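Local coordinates for protein kallikrein-10 (Homo sapiens, PDB 5LPE) that is a secreted, zymogen-like serine protease of the kallikrein subfamily that is inhibited by Zn2+ and has a tumour-suppressor role in breast and prostate cancer, at residues P9-Q15 and G145-S149; S73-P77 and Y223-I227; S149-L154 and I172-D177; C159-Y163 and Q212-V216. All blocks are in the same frame, centred on the assembly; numbering follows the deposited sequence.

Contacts 1, 3 and 4 all reach the same antiparallel barrel, whereas contact 2 joins the other barrel to the C-terminal helix, with contacts 1 and 2 on opposite sides of the chain centre. Contact 1 is a surface contact held by a disulfide; the other three are partly buried. Contacts 1 and 3 share strand 147-153 and meet at Ser149, but contact 3 replaces covalent fastening with a backbone ladder over an apolar interior. Contacts 3 and 4 touch through the Cys159-Cys173 disulfide and across the neighbouring strands 171-176 and 215-219. Aromatic rings dominate contacts 2 and 4: edge-to-face ring contacts in the former, aromatic-proline packing in the latter.

Contact 1. Residues P9-Q15 and G145-S149; sequences PCARGSQ and GLTCS
A single disulfide ties the irregular N-terminal segment 9-15 to the start of strand 147-153. The two backbones run side by side for only two residues, with CA atoms of Pro9 and Thr147 4.8 Å apart and those of Cys10 and Cys148 4.6 Å apart, and they exchange no backbone hydrogen bonds; strand 147-153 instead pairs with strand 126-131 through Thr147 and Ser149. Cys10 has positive phi (60°/81°) and an unusual chi1 of -110°, between wells, while Cys148 is an m rotamer (-81°) in extended conformation. The CA-to-CB bonds of both point toward the opposite segment, and the bond Cys10 SG to Cys148 SG (2.0 Å) closes with chi3 of 69°. Leu146, an mt rotamer, packs its CB 4.0 Å from Cys10 SG and sends its CD1 to 4.2 Å from Gln15 CB. Just before Cys10, the Pro9 ring, C-gamma exo, leans on the strand: Pro9 CD lies 3.8 Å from Thr147 CG2, and Pro9 CB 4.5 Å from Cys148 CB. Beyond the disulfide the chain reverses in a type II turn from Ala11 to Ser14, with Gly13 at 99°/-24°; the p rotamer of Ser14 brings its OG to a very short 2.3 Å from Ala11 O. A disulfide holding the N-terminal segment on the C-terminal barrel is familiar from trypsin and the kallikreins.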
loop_
_atom_site.group_PDB
_atom_site.type_symbol
_atom_site.label_atom_id
_atom_site.label_comp_id
_atom_site.label_asym_id
_atom_site.label_seq_id
_atom_site.Cartn_x
_atom_site.Cartn_y
_atom_site.Cartn_z
ATOM N N PRO A 9 -11.888 -12.822 -7.464
ATOM C CA PRO A 9 -11.858 -11.433 -7.949
ATOM C C PRO A 9 -10.495 -11.072 -8.547
ATOM O O PRO A 9 -9.687 -11.986 -8.713
ATOM C CB PRO A 9 -12.142 -10.612 -6.687
ATOM C CG PRO A 9 -12.871 -11.535 -5.789
ATOM C CD PRO A 9 -12.294 -12.903 -6.050
ATOM N N CYS A 10 -10.246 -9.791 -8.851
ATOM C CA CYS A 10 -8.917 -9.349 -9.277
ATOM C C CYS A 10 -8.468 -10.057 -10.558
ATOM O O CYS A 10 -7.747 -11.059 -10.506
ATOM C CB CYS A 10 -7.892 -9.543 -8.149
ATOM S SG CYS A 10 -7.181 -8.043 -7.302
ATOM N N ALA A 11 -8.950 -9.573 -11.706
ATOM C CA ALA A 11 -8.635 -10.165 -13.000
ATOM C C ALA A 11 -7.131 -10.330 -13.202
ATOM O O ALA A 11 -6.314 -9.580 -12.661
ATOM C CB ALA A 11 -9.213 -9.299 -14.123
ATOM N N ARG A 12 -6.778 -11.362 -13.962
ATOM C CA ARG A 12 -5.385 -11.682 -14.242
ATOM C C ARG A 12 -4.743 -10.609 -15.113
ATOM O O ARG A 12 -5.293 -10.208 -16.142
ATOM C CB ARG A 12 -5.289 -13.055 -14.919
ATOM C CG ARG A 12 -4.038 -13.301 -15.786
ATOM C CD ARG A 12 -2.729 -13.096 -15.011
ATOM N NE ARG A 12 -1.535 -13.519 -15.741
ATOM C CZ ARG A 12 -0.616 -14.351 -15.254
ATOM N NH1 ARG A 12 -0.742 -14.848 -14.025
ATOM N NH2 ARG A 12 0.441 -14.679 -15.990
ATOM N N GLY A 13 -3.559 -10.163 -14.699
ATOM C CA GLY A 13 -2.788 -9.160 -15.381
ATOM C C GLY A 13 -2.936 -7.780 -14.781
ATOM O O GLY A 13 -2.035 -6.949 -14.926
ATOM N N SER A 14 -4.043 -7.528 -14.097
ATOM C CA SER A 14 -4.188 -6.303 -13.334
ATOM C C SER A 14 -3.215 -6.326 -12.159
ATOM O O SER A 14 -2.612 -7.357 -11.839
ATOM C CB SER A 14 -5.628 -6.129 -12.851
ATOM O OG SER A 14 -6.081 -7.293 -12.183
ATOM N N GLN A 15 -3.010 -5.163 -11.562
ATOM C CA GLN A 15 -2.047 -4.988 -10.479
ATOM C C GLN A 15 -0.629 -5.439 -10.833
ATOM O O GLN A 15 -0.014 -6.214 -10.082
ATOM C CB GLN A 15 -2.532 -5.692 -9.219
ATOM C CG GLN A 15 -3.727 -4.998 -8.573
ATOM C CD GLN A 15 -5.039 -5.460 -9.159
ATOM O OE1 GLN A 15 -5.336 -6.644 -9.150
ATOM N NE2 GLN A 15 -5.827 -4.534 -9.674
ATOM N N GLY A 145 -2.618 -15.717 -4.491
ATOM C CA GLY A 145 -3.680 -15.277 -5.378
ATOM C C GLY A 145 -4.326 -14.006 -4.859
ATOM O O GLY A 145 -4.607 -13.906 -3.658
ATOM N N LEU A 146 -4.678 -13.085 -5.749
ATOM C CA LEU A 146 -5.080 -11.745 -5.344
ATOM C C LEU A 146 -6.583 -11.596 -5.451
ATOM O O LEU A 146 -7.200 -12.050 -6.419
ATOM C CB LEU A 146 -4.419 -10.666 -6.201
ATOM C CG LEU A 146 -2.982 -10.249 -5.885
ATOM C CD1 LEU A 146 -2.454 -9.229 -6.898
ATOM C CD2 LEU A 146 -2.898 -9.703 -4.479
ATOM N N THR A 147 -7.159 -10.925 -4.473
ATOM C CA THR A 147 -8.569 -10.595 -4.492
ATOM C C THR A 147 -8.712 -9.080 -4.503
ATOM O O THR A 147 -7.968 -8.371 -3.819
ATOM C CB THR A 147 -9.286 -11.232 -3.286
ATOM O OG1 THR A 147 -8.519 -11.003 -2.099
ATOM C CG2 THR A 147 -9.433 -12.736 -3.496
ATOM N N CYS A 148 -9.651 -8.584 -5.294
ATOM C CA CYS A 148 -9.887 -7.154 -5.403
ATOM C C CYS A 148 -11.196 -6.814 -4.709
ATOM O O CYS A 148 -12.197 -7.517 -4.888
ATOM C CB CYS A 148 -9.936 -6.714 -6.864
ATOM S SG CYS A 148 -8.342 -6.446 -7.724
ATOM N N SER A 149 -11.176 -5.745 -3.913
ATOM C CA SER A 149 -12.337 -5.243 -3.191
ATOM C C SER A 149 -12.420 -3.747 -3.441
ATOM O O SER A 149 -11.405 -3.043 -3.357
ATOM C CB SER A 149 -12.246 -5.507 -1.686
ATOM O OG SER A 149 -11.677 -6.772 -1.398
#

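Contact 2. Residues S73-P77 and Y223-I227; sequences SVVHP and YMSWI
An aromatic cluster joins the end of a barrel strand to the C-terminal helix; in this chymotrypsin-like fold the final helix packs against the N-terminal barrel. Strand 66-75 ends at Val75, and His76 and Pro77 follow in the loop; helix 224-230 begins after Tyr223, its N-cap residue, with a first bond from Ile227 N to Tyr223 O (3.0 Å). The backbones stay well apart, the nearest CA atoms being those of His76 and Trp226 at 7.9 Å, so side chains fill the gap. His76, a t rotamer with chi2 near -96°, meets two rings, one over its face and one at its edge. Tyr223 (m, chi2 86°) turns its edge to the imidazole face, centroids 5.1 Å apart and planes at 83°, and its OH is hydrogen-bonded to His94. The imidazole in turn presents its own edge to the face of the Trp226 five-membered ring, at 4.6 Å between centroids and 73° between planes; Trp226 is a t rotamer with chi2 of 75°. His76 CA also makes an off-centre CH-pi contact with the Trp226 six-membered ring, 4.2 Å from its centroid. Val74 and Pro77 add apolar contacts around the indole: Pro77 CD is 4.0 Å from Trp226 CD1, and at the ring edge Val74 CG1 lies 3.8 Å from Trp226 CZ2.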
loop_
_atom_site.group_PDB
_atom_site.type_symbol
_atom_site.label_atom_id
_atom_site.label_comp_id
_atom_site.label_asym_id
_atom_site.label_seq_id
_atom_site.Cartn_x
_atom_site.Cartn_y
_atom_site.Cartn_z
ATOM N N SER A 73 16.797 1.739 2.161
ATOM C CA SER A 73 15.465 1.791 2.747
ATOM C C SER A 73 15.327 3.128 3.450
ATOM O O SER A 73 15.870 3.310 4.544
ATOM C CB SER A 73 15.276 0.657 3.731
ATOM O OG SER A 73 16.218 0.828 4.764
ATOM N N VAL A 74 14.536 4.023 2.876
ATOM C CA VAL A 74 14.425 5.384 3.372
ATOM C C VAL A 74 13.072 5.507 4.062
ATOM O O VAL A 74 12.012 5.495 3.424
ATOM C CB VAL A 74 14.604 6.412 2.249
ATOM C CG1 VAL A 74 14.496 7.822 2.794
ATOM C CG2 VAL A 74 15.958 6.206 1.592
ATOM N N VAL A 75 13.114 5.590 5.365
ATOM C CA VAL A 75 11.916 5.810 6.148
ATOM C C VAL A 75 11.646 7.300 6.162
ATOM O O VAL A 75 12.585 8.105 6.163
ATOM C CB VAL A 75 12.104 5.231 7.558
ATOM C CG1 VAL A 75 11.007 5.706 8.480
ATOM C CG2 VAL A 75 12.147 3.716 7.493
ATOM N N HIS A 76 10.377 7.681 6.111
ATOM C CA HIS A 76 10.055 9.100 6.139
ATOM C C HIS A 76 10.685 9.743 7.373
ATOM O O HIS A 76 10.671 9.143 8.455
ATOM C CB HIS A 76 8.543 9.335 6.143
ATOM C CG HIS A 76 8.165 10.742 5.812
ATOM N ND1 HIS A 76 7.904 11.693 6.775
ATOM C CD2 HIS A 76 8.041 11.372 4.621
ATOM C CE1 HIS A 76 7.625 12.843 6.190
ATOM N NE2 HIS A 76 7.702 12.677 4.882
ATOM N N PRO A 77 11.279 10.933 7.236
ATOM C CA PRO A 77 11.956 11.551 8.389
ATOM C C PRO A 77 11.035 11.817 9.569
ATOM O O PRO A 77 11.459 11.682 10.722
ATOM C CB PRO A 77 12.523 12.848 7.794
ATOM C CG PRO A 77 11.720 13.090 6.536
ATOM C CD PRO A 77 11.443 11.730 6.007
ATOM N N TYR A 223 2.582 13.396 0.219
ATOM C CA TYR A 223 3.983 13.018 0.356
ATOM C C TYR A 223 4.802 13.156 -0.928
ATOM O O TYR A 223 5.962 12.735 -0.959
ATOM C CB TYR A 223 4.063 11.605 0.947
ATOM C CG TYR A 223 3.594 11.617 2.394
ATOM C CD1 TYR A 223 2.250 11.501 2.708
ATOM C CD2 TYR A 223 4.491 11.815 3.441
ATOM C CE1 TYR A 223 1.813 11.540 4.012
ATOM C CE2 TYR A 223 4.052 11.853 4.777
ATOM C CZ TYR A 223 2.711 11.712 5.046
ATOM O OH TYR A 223 2.235 11.754 6.333
ATOM N N MET A 224 4.225 13.708 -1.997
ATOM C CA MET A 224 4.894 13.675 -3.299
ATOM C C MET A 224 6.250 14.387 -3.286
ATOM O O MET A 224 7.186 13.957 -3.974
ATOM C CB MET A 224 3.988 14.275 -4.371
ATOM C CG MET A 224 2.798 13.396 -4.666
ATOM S SD MET A 224 3.400 11.729 -4.835
ATOM C CE MET A 224 4.272 11.866 -6.405
ATOM N N SER A 225 6.374 15.478 -2.523
ATOM C CA SER A 225 7.655 16.172 -2.441
ATOM C C SER A 225 8.759 15.224 -2.009
ATOM O O SER A 225 9.810 15.140 -2.653
ATOM C CB SER A 225 7.562 17.353 -1.474
ATOM O OG SER A 225 6.750 18.386 -2.011
ATOM N N TRP A 226 8.533 14.497 -0.913
ATOM C CA TRP A 226 9.534 13.566 -0.401
ATOM C C TRP A 226 9.728 12.386 -1.345
ATOM O O TRP A 226 10.864 12.022 -1.645
ATOM C CB TRP A 226 9.135 13.092 1.002
ATOM C CG TRP A 226 10.004 12.023 1.564
ATOM C CD1 TRP A 226 11.269 12.169 2.056
ATOM C CD2 TRP A 226 9.672 10.636 1.719
ATOM N NE1 TRP A 226 11.749 10.960 2.497
ATOM C CE2 TRP A 226 10.789 10.001 2.301
ATOM C CE3 TRP A 226 8.549 9.872 1.413
ATOM C CZ2 TRP A 226 10.812 8.636 2.576
ATOM C CZ3 TRP A 226 8.576 8.516 1.698
ATOM C CH2 TRP A 226 9.702 7.915 2.269
ATOM N N ILE A 227 8.636 11.789 -1.844
ATOM C CA ILE A 227 8.747 10.560 -2.637
ATOM C C ILE A 227 9.555 10.803 -3.904
ATOM O O ILE A 227 10.399 9.990 -4.290
ATOM C CB ILE A 227 7.355 9.992 -2.968
ATOM C CG1 ILE A 227 6.661 9.519 -1.707
ATOM C CG2 ILE A 227 7.471 8.822 -3.950
ATOM C CD1 ILE A 227 5.380 8.796 -1.990
#

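Contact 3. Residues S149-L154 and I172-D177; sequences SSITIL and ICAGLD
The apolar centre is a row of side chains in which Leu191 touches Ile151, Ile153, Ile172 and Ala174, with Leu176 at the more open end. Ile151 CD1 lies 3.5 Å from Ala174 CB and 3.7 Å from Leu176 CD1; farther along, Ile153 (mm) brings CD1 to 4.2 Å from Ile172 CD1 (pt). Behind this row the strands 149-153 and 172-176 run antiparallel with strong twist, their axes 4.3 Å apart at closest approach and at 133°. Thr152 and Gly175 form the hydrogen-bonded pair: Thr152 N to Gly175 O and Gly175 N to Thr152 O are both 2.7 Å. Ile153 opposite Ala174 is non-hydrogen-bonded, and Leu154 N to Cys173 O (2.9 Å) continues the ladder. On the face of Thr152 and Gly175, Leu154 fills the space over the glycine, with CG 3.7 Å from Gly175 N, where a CB would be tight. At the polar end Ser150 OG makes a weak 3.4 Å hydrogen bond to Asp177 OD2. Such twisted antiparallel neighbours build the C-terminal barrel of the trypsin fold.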
loop_
_atom_site.group_PDB
_atom_site.type_symbol
_atom_site.label_atom_id
_atom_site.label_comp_id
_atom_site.label_asym_id
_atom_site.label_seq_id
_atom_site.Cartn_x
_atom_site.Cartn_y
_atom_site.Cartn_z
ATOM N N SER A 149 -11.176 -5.745 -3.913
ATOM C CA SER A 149 -12.337 -5.243 -3.191
ATOM C C SER A 149 -12.420 -3.747 -3.441
ATOM O O SER A 149 -11.405 -3.043 -3.357
ATOM C CB SER A 149 -12.246 -5.507 -1.686
ATOM O OG SER A 149 -11.677 -6.772 -1.398
ATOM N N SER A 150 -13.614 -3.272 -3.773
ATOM C CA SER A 150 -13.819 -1.851 -3.972
ATOM C C SER A 150 -13.997 -1.167 -2.629
ATOM O O SER A 150 -14.427 -1.765 -1.642
ATOM C CB SER A 150 -15.019 -1.593 -4.891
ATOM O OG SER A 150 -16.140 -2.314 -4.432
ATOM N N ILE A 151 -13.610 0.093 -2.581
ATOM C CA ILE A 151 -13.515 0.800 -1.314
ATOM C C ILE A 151 -13.975 2.218 -1.558
ATOM O O ILE A 151 -13.763 2.773 -2.640
ATOM C CB ILE A 151 -12.068 0.723 -0.732
ATOM C CG1 ILE A 151 -12.086 0.242 0.716
ATOM C CG2 ILE A 151 -11.390 2.055 -0.829
ATOM C CD1 ILE A 151 -10.770 -0.329 1.210
ATOM N N THR A 152 -14.572 2.799 -0.529
ATOM C CA THR A 152 -15.142 4.137 -0.597
ATOM C C THR A 152 -14.357 5.065 0.304
ATOM O O THR A 152 -14.265 4.823 1.504
ATOM C CB THR A 152 -16.622 4.133 -0.192
ATOM O OG1 THR A 152 -17.345 3.218 -1.038
ATOM C CG2 THR A 152 -17.213 5.525 -0.297
ATOM N N ILE A 153 -13.784 6.115 -0.269
ATOM C CA ILE A 153 -13.089 7.078 0.572
ATOM C C ILE A 153 -14.113 7.710 1.502
ATOM O O ILE A 153 -15.152 8.208 1.060
ATOM C CB ILE A 153 -12.364 8.143 -0.265
ATOM C CG1 ILE A 153 -11.391 7.520 -1.269
ATOM C CG2 ILE A 153 -11.647 9.124 0.657
ATOM C CD1 ILE A 153 -10.237 6.812 -0.645
ATOM N N LEU A 154 -13.845 7.657 2.789
ATOM C CA LEU A 154 -14.654 8.341 3.773
ATOM C C LEU A 154 -14.006 9.675 4.090
ATOM O O LEU A 154 -12.906 9.989 3.633
ATOM C CB LEU A 154 -14.809 7.495 5.035
ATOM C CG LEU A 154 -15.355 6.087 4.817
ATOM C CD1 LEU A 154 -15.532 5.399 6.164
ATOM C CD2 LEU A 154 -16.666 6.138 4.031
ATOM N N ILE A 172 -6.229 8.876 4.735
ATOM C CA ILE A 172 -7.544 8.636 4.178
ATOM C C ILE A 172 -8.047 7.343 4.795
ATOM O O ILE A 172 -7.290 6.378 4.934
ATOM C CB ILE A 172 -7.500 8.592 2.644
ATOM C CG1 ILE A 172 -6.370 7.700 2.210
ATOM C CG2 ILE A 172 -7.182 9.979 2.117
ATOM C CD1 ILE A 172 -6.344 7.480 0.746
ATOM N N CYS A 173 -9.280 7.371 5.276
ATOM C CA CYS A 173 -9.965 6.190 5.762
ATOM C C CYS A 173 -10.805 5.608 4.645
ATOM O O CYS A 173 -11.595 6.323 4.026
ATOM C CB CYS A 173 -10.830 6.544 6.960
ATOM S SG CYS A 173 -9.770 6.656 8.385
ATOM N N ALA A 174 -10.614 4.332 4.367
ATOM C CA ALA A 174 -11.231 3.680 3.223
ATOM C C ALA A 174 -12.323 2.751 3.728
ATOM O O ALA A 174 -12.035 1.760 4.399
ATOM C CB ALA A 174 -10.188 2.912 2.432
ATOM N N GLY A 175 -13.581 3.089 3.452
ATOM C CA GLY A 175 -14.676 2.205 3.813
ATOM C C GLY A 175 -14.772 1.032 2.861
ATOM O O GLY A 175 -14.854 1.212 1.643
ATOM N N LEU A 176 -14.822 -0.169 3.419
ATOM C CA LEU A 176 -14.985 -1.409 2.671
ATOM C C LEU A 176 -16.453 -1.775 2.666
ATOM O O LEU A 176 -17.149 -1.556 3.653
ATOM C CB LEU A 176 -14.187 -2.536 3.318
ATOM C CG LEU A 176 -13.745 -3.751 2.521
ATOM C CD1 LEU A 176 -12.920 -3.320 1.342
ATOM C CD2 LEU A 176 -12.915 -4.638 3.434
ATOM N N ASP A 177 -16.938 -2.334 1.573
ATOM C CA ASP A 177 -18.360 -2.626 1.545
ATOM C C ASP A 177 -18.686 -3.796 2.477
ATOM O O ASP A 177 -17.847 -4.664 2.741
ATOM C CB ASP A 177 -18.816 -2.872 0.109
ATOM C CG ASP A 177 -18.438 -1.711 -0.815
ATOM O OD1 ASP A 177 -18.041 -0.631 -0.293
ATOM O OD2 ASP A 177 -18.530 -1.877 -2.057
#

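Contact 4. Residues C159-Y163 and Q212-V216; sequences CEVFY and QHPAV
Segment 159-163 is a short, weakly bonded helical turn, with Tyr163 N hydrogen-bonded to Cys159 O at 2.9 Å; segment 212-216 is a loop, extended from His213 onward, that becomes strand at Ala215. They lie apart, with the CA atoms of Phe162 and His213 6.7 Å from each other and those of Cys159 and Pro214 7.2 Å. The turn is the intermediate helix of the chymotrypsin fold, lying against the C-terminal barrel. Phe162, an m rotamer with chi2 near 87°, lays its ring flat beneath Pro214: the CH-pi contact has Pro214 CD 3.6 Å from the ring centroid, 13° off the normal. Phe162 CE2 also reaches 3.4 Å from Gln212 O. Tyr163 (m, chi2 -73°) packs its CE2 4.2 Å from Val216 CG2 and places its OH 3.0 Å from Pro214 O, near the plane of its ring. Cys159 SG, in the disulfide with Cys173, lies 3.7 Å from Pro214 CG and 4.3 Å from Val216 CG2. Trp203 meets Tyr163 edge-to-face. Pro214 is thus packed by Cys159 and Phe162, while the Tyr163 hydroxyl adds a polar approach to its carbonyl; shape fit and the adjoining disulfide, more than polar bonding, probably seat the turn on the barrel.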
loop_
_atom_site.group_PDB
_atom_site.type_symbol
_atom_site.label_atom_id
_atom_site.label_comp_id
_atom_site.label_asym_id
_atom_site.label_seq_id
_atom_site.Cartn_x
_atom_site.Cartn_y
_atom_site.Cartn_z
ATOM N N CYS A 159 -14.044 8.843 10.364
ATOM C CA CYS A 159 -13.032 7.959 10.922
ATOM C C CYS A 159 -12.669 8.332 12.347
ATOM O O CYS A 159 -12.175 7.480 13.093
ATOM C CB CYS A 159 -11.781 7.977 10.057
ATOM S SG CYS A 159 -11.084 6.349 9.854
ATOM N N GLU A 160 -12.907 9.586 12.736
ATOM C CA GLU A 160 -12.783 9.978 14.130
ATOM C C GLU A 160 -13.892 9.359 14.968
ATOM O O GLU A 160 -13.767 9.287 16.194
ATOM C CB GLU A 160 -12.805 11.507 14.241
ATOM C CG GLU A 160 -12.006 12.086 15.404
ATOM C CD GLU A 160 -12.788 12.157 16.708
ATOM O OE1 GLU A 160 -12.148 12.354 17.761
ATOM O OE2 GLU A 160 -14.035 12.024 16.691
ATOM N N VAL A 161 -14.966 8.901 14.321
ATOM C CA VAL A 161 -16.022 8.184 15.020
ATOM C C VAL A 161 -15.550 6.791 15.409
ATOM O O VAL A 161 -15.746 6.346 16.546
ATOM C CB VAL A 161 -17.285 8.140 14.144
ATOM C CG1 VAL A 161 -18.201 6.985 14.551
ATOM C CG2 VAL A 161 -18.021 9.465 14.228
ATOM N N PHE A 162 -14.904 6.084 14.490
ATOM C CA PHE A 162 -14.434 4.747 14.815
ATOM C C PHE A 162 -13.166 4.770 15.650
ATOM O O PHE A 162 -12.916 3.824 16.410
ATOM C CB PHE A 162 -14.191 3.956 13.543
ATOM C CG PHE A 162 -15.428 3.671 12.787
ATOM C CD1 PHE A 162 -15.923 4.589 11.865
ATOM C CD2 PHE A 162 -16.116 2.487 13.001
ATOM C CE1 PHE A 162 -17.075 4.326 11.166
ATOM C CE2 PHE A 162 -17.276 2.215 12.303
ATOM C CZ PHE A 162 -17.759 3.136 11.382
ATOM N N TYR A 163 -12.367 5.827 15.524
ATOM C CA TYR A 163 -11.085 5.955 16.215
ATOM C C TYR A 163 -11.008 7.334 16.850
ATOM O O TYR A 163 -10.257 8.202 16.388
ATOM C CB TYR A 163 -9.920 5.733 15.249
ATOM C CG TYR A 163 -10.013 4.443 14.474
ATOM C CD1 TYR A 163 -9.785 3.225 15.096
ATOM C CD2 TYR A 163 -10.334 4.440 13.127
ATOM C CE1 TYR A 163 -9.874 2.046 14.401
ATOM C CE2 TYR A 163 -10.424 3.253 12.421
ATOM C CZ TYR A 163 -10.191 2.057 13.071
ATOM O OH TYR A 163 -10.271 0.856 12.399
ATOM N N GLN A 212 -17.349 -3.325 9.054
ATOM C CA GLN A 212 -17.918 -2.095 9.584
ATOM C C GLN A 212 -16.837 -1.061 9.881
ATOM O O GLN A 212 -17.064 0.135 9.680
ATOM C CB GLN A 212 -18.776 -2.416 10.815
ATOM C CG GLN A 212 -20.026 -3.263 10.457
ATOM C CD GLN A 212 -21.168 -3.212 11.489
ATOM O OE1 GLN A 212 -21.183 -2.371 12.385
ATOM N NE2 GLN A 212 -22.130 -4.124 11.354
ATOM N N HIS A 213 -15.624 -1.502 10.313
ATOM C CA HIS A 213 -14.675 -0.419 10.566
ATOM C C HIS A 213 -13.818 -0.140 9.324
ATOM O O HIS A 213 -13.412 -1.076 8.625
ATOM C CB HIS A 213 -13.769 -0.765 11.736
ATOM C CG HIS A 213 -12.920 -1.967 11.492
ATOM N ND1 HIS A 213 -13.443 -3.236 11.384
ATOM C CD2 HIS A 213 -11.586 -2.093 11.296
ATOM C CE1 HIS A 213 -12.465 -4.096 11.154
ATOM N NE2 HIS A 213 -11.329 -3.428 11.090
ATOM N N PRO A 214 -13.547 1.135 9.030
ATOM C CA PRO A 214 -12.649 1.475 7.925
ATOM C C PRO A 214 -11.183 1.339 8.298
ATOM O O PRO A 214 -10.787 1.447 9.460
ATOM C CB PRO A 214 -12.997 2.939 7.644
ATOM C CG PRO A 214 -13.275 3.465 8.993
ATOM C CD PRO A 214 -14.082 2.355 9.662
ATOM N N ALA A 215 -10.367 1.116 7.276
ATOM C CA ALA A 215 -8.934 1.071 7.482
ATOM C C ALA A 215 -8.351 2.464 7.329
ATOM O O ALA A 215 -8.996 3.386 6.838
ATOM C CB ALA A 215 -8.266 0.116 6.493
ATOM N N VAL A 216 -7.076 2.582 7.669
ATOM C CA VAL A 216 -6.400 3.865 7.739
ATOM C C VAL A 216 -5.194 3.779 6.820
ATOM O O VAL A 216 -4.267 2.997 7.070
ATOM C CB VAL A 216 -5.997 4.234 9.172
ATOM C CG1 VAL A 216 -5.141 5.505 9.179
ATOM C CG2 VAL A 216 -7.228 4.428 10.021
#